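PDB 4PUX: uncharacterized protein from Acinetobacter baumannii, which is of unknown function but adopts a curled antiparallel beta-barrel-like fold of the DUF3237 family. Local coordinates for residues Arg56-Gly61 with Arg78-Thr83. Sequence-based numbering, arbitrary orientation.
With EDO (1,2-ethanediol), chain B; EDO (1,2-ethanediol), chain D.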
loop_
_atom_site.group_PDB
_atom_site.type_symbol
_atom_site.label_atom_id
_atom_site.label_comp_id
_atom_site.label_asym_id
_atom_site.label_seq_id
_atom_site.Cartn_x
_atom_site.Cartn_y
_atom_site.Cartn_z
ATOM N N ARG A 56 6.997 12.015 -7.558
ATOM C CA ARG A 56 5.676 11.678 -8.087
ATOM C C ARG A 56 5.603 10.211 -8.533
ATOM O O ARG A 56 6.633 9.548 -8.811
ATOM C CB ARG A 56 5.257 12.601 -9.238
ATOM C CG ARG A 56 5.999 12.410 -10.537
ATOM C CD ARG A 56 5.563 13.469 -11.563
ATOM N NE ARG A 56 6.285 13.281 -12.823
ATOM C CZ ARG A 56 5.776 13.329 -14.038
ATOM N NH1 ARG A 56 4.519 13.707 -14.231
ATOM N NH2 ARG A 56 6.573 13.103 -15.095
ATOM N N ILE A 57 4.379 9.710 -8.554
ATOM C CA ILE A 57 4.068 8.395 -9.065
ATOM C C ILE A 57 3.686 8.571 -10.523
ATOM O O ILE A 57 2.867 9.412 -10.859
ATOM C CB ILE A 57 2.926 7.728 -8.233
ATOM C CG1 ILE A 57 3.393 7.510 -6.791
ATOM C CG2 ILE A 57 2.420 6.423 -8.852
ATOM C CD1 ILE A 57 2.266 7.244 -5.810
ATOM N N LEU A 58 4.222 7.699 -11.371
ATOM C CA LEU A 58 3.956 7.763 -12.819
ATOM C C LEU A 58 2.644 7.013 -13.168
ATOM O O LEU A 58 2.068 6.306 -12.320
ATOM C CB LEU A 58 5.178 7.244 -13.614
ATOM C CG LEU A 58 6.470 8.010 -13.351
ATOM C CD1 LEU A 58 7.586 7.430 -14.238
ATOM C CD2 LEU A 58 6.320 9.519 -13.625
ATOM N N ASN A 59 2.181 7.140 -14.418
ATOM C CA ASN A 59 1.010 6.420 -14.890
ATOM C C ASN A 59 1.460 5.036 -15.401
ATOM O O ASN A 59 1.794 4.856 -16.564
ATOM C CB ASN A 59 0.279 7.236 -15.968
ATOM C CG ASN A 59 -1.044 6.617 -16.367
ATOM O OD1 ASN A 59 -1.418 5.547 -15.894
ATOM N ND2 ASN A 59 -1.763 7.293 -17.214
ATOM N N ASN A 60 1.446 4.060 -14.489
ATOM C CA ASN A 60 1.949 2.710 -14.731
ATOM C C ASN A 60 1.470 1.781 -13.610
ATOM O O ASN A 60 1.481 2.152 -12.395
ATOM C CB ASN A 60 3.480 2.687 -14.735
ATOM C CG ASN A 60 4.048 1.260 -14.770
ATOM O OD1 ASN A 60 4.020 0.540 -15.800
ATOM N ND2 ASN A 60 4.548 0.849 -13.671
ATOM N N GLY A 61 1.111 0.580 -13.993
ATOM C CA GLY A 61 0.801 -0.456 -13.037
ATOM C C GLY A 61 -0.545 -0.379 -12.409
ATOM O O GLY A 61 -1.477 0.290 -12.917
ATOM N N ARG A 78 2.274 -3.439 -8.546
ATOM C CA ARG A 78 3.524 -3.001 -9.236
ATOM C C ARG A 78 3.282 -1.573 -9.734
ATOM O O ARG A 78 2.284 -1.348 -10.418
ATOM C CB ARG A 78 3.865 -3.897 -10.422
ATOM C CG ARG A 78 4.134 -5.326 -10.040
ATOM C CD ARG A 78 4.579 -6.194 -11.232
ATOM N NE ARG A 78 4.797 -7.581 -10.798
ATOM C CZ ARG A 78 5.193 -8.575 -11.602
ATOM N NH1 ARG A 78 5.321 -8.364 -12.919
ATOM N NH2 ARG A 78 5.422 -9.794 -11.097
ATOM N N TYR A 79 4.138 -0.621 -9.378
ATOM C CA TYR A 79 4.094 0.733 -9.879
ATOM C C TYR A 79 5.445 1.398 -9.865
ATOM O O TYR A 79 6.480 0.716 -9.622
ATOM C CB TYR A 79 2.977 1.538 -9.230
ATOM C CG TYR A 79 2.901 1.713 -7.715
ATOM C CD1 TYR A 79 2.521 0.670 -6.875
ATOM C CD2 TYR A 79 2.983 2.989 -7.151
ATOM C CE1 TYR A 79 2.295 0.878 -5.515
ATOM C CE2 TYR A 79 2.762 3.207 -5.812
ATOM C CZ TYR A 79 2.361 2.182 -4.998
ATOM O OH TYR A 79 2.068 2.435 -3.675
ATOM N N LEU A 80 5.502 2.700 -10.199
ATOM C CA LEU A 80 6.766 3.348 -10.603
ATOM C C LEU A 80 6.878 4.777 -10.087
ATOM O O LEU A 80 5.944 5.564 -10.254
ATOM C CB LEU A 80 6.933 3.266 -12.113
ATOM C CG LEU A 80 8.217 3.794 -12.718
ATOM C CD1 LEU A 80 9.441 3.024 -12.184
ATOM C CD2 LEU A 80 8.166 3.662 -14.235
ATOM N N LEU A 81 7.954 5.045 -9.351
ATOM C CA LEU A 81 8.231 6.357 -8.740
ATOM C C LEU A 81 9.263 7.121 -9.565
ATOM O O LEU A 81 10.258 6.512 -10.046
ATOM C CB LEU A 81 8.767 6.184 -7.324
ATOM C CG LEU A 81 8.041 5.190 -6.404
ATOM C CD1 LEU A 81 8.664 5.175 -5.032
ATOM C CD2 LEU A 81 6.537 5.496 -6.347
ATOM N N GLU A 82 9.094 8.428 -9.639
ATOM C CA GLU A 82 10.082 9.359 -10.197
ATOM C C GLU A 82 10.403 10.401 -9.124
ATOM O O GLU A 82 9.550 11.187 -8.737
ATOM C CB GLU A 82 9.615 10.029 -11.484
ATOM C CG GLU A 82 10.649 10.989 -12.081
ATOM C CD GLU A 82 10.176 11.790 -13.299
ATOM O OE1 GLU A 82 9.021 12.223 -13.326
ATOM O OE2 GLU A 82 11.018 12.116 -14.187
ATOM N N THR A 83 11.634 10.363 -8.589
ATOM C CA THR A 83 11.985 11.327 -7.566
ATOM C C THR A 83 12.118 12.740 -8.150
ATOM O O THR A 83 12.270 12.933 -9.367
ATOM C CB THR A 83 13.338 10.964 -6.837
ATOM O OG1 THR A 83 14.427 11.096 -7.769
ATOM C CG2 THR A 83 13.227 9.572 -6.258
HETATM C C1 EDO B . 8.816 14.863 -9.933
HETATM O O1 EDO B . 8.572 14.748 -11.352
HETATM C C2 EDO B . 8.551 16.316 -9.480
HETATM O O2 EDO B . 8.930 16.468 -8.094
HETATM C C1 EDO D . -0.704 -0.349 -1.419
HETATM O O1 EDO D . -1.812 -0.947 -1.846
HETATM C C2 EDO D . 0.081 0.326 -2.524
HETATM O O2 EDO D . -0.548 1.408 -3.181
HETATM O O HOH W 1 3.262 4.005 -11.415
HETATM O O HOH W 2 6.138 -0.811 -12.162
#
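Arg56 and Glu82 form an antiparallel hydrogen-bonded pair and also join through their side chains. In the backbone, Arg56 N gives to Glu82 O at 2.9 Å, and Glu82 N gives to Arg56 O at 2.8 Å, nearly along the C=O axis. The two long side chains run side by side: Arg56 CG sits between the backbone N and the carbonyl carbon, the crowded position (chi1 71°), and the chain stays extended to NE, while Glu82 has CG anti to its backbone N (chi1 -179°). They close a salt bridge in which Arg56 NE, 3.0 Å from Glu82 OE1, and NH2 converge on that single oxygen, NH2 meeting its syn lone pair. OE1 lies in the guanidinium plane, although the carboxylate plane is turned 32° from it. CD2 of Leu58 lies over one guanidinium face of Arg56, 3.6 Å above its plane and offset toward the rim.

The third backbone bond, Leu58 N to Leu80 O at 3.0 Å, is almost straight. Beyond it strand 54-67 is interrupted, and a water bridges the two segments, accepting from Leu80 N and bonded to the carbonyls of Leu58 and Asn60. At Gly61, with no side chain in the way, CA makes a CA-H...O contact to Arg78 O at 3.1 Å.

The Leu58 and Leu80 side chains cross obliquely, Leu58 CD1 3.8 Å from Leu80 CD2, on the side bearing the salt bridge. On the other face, Ile57 CG1 packs alongside Leu81 CD2, and Ile57 CG2 meets Tyr79 CD2. These buried side chains reach Val20 and Phe18 of strand 12-21, and Tyr79 OH bonds Tyr154 OH and an ethanediol. Hairpin 54-67/73-83 thus continues the curled sheet, between strands 36-49 and 88-99.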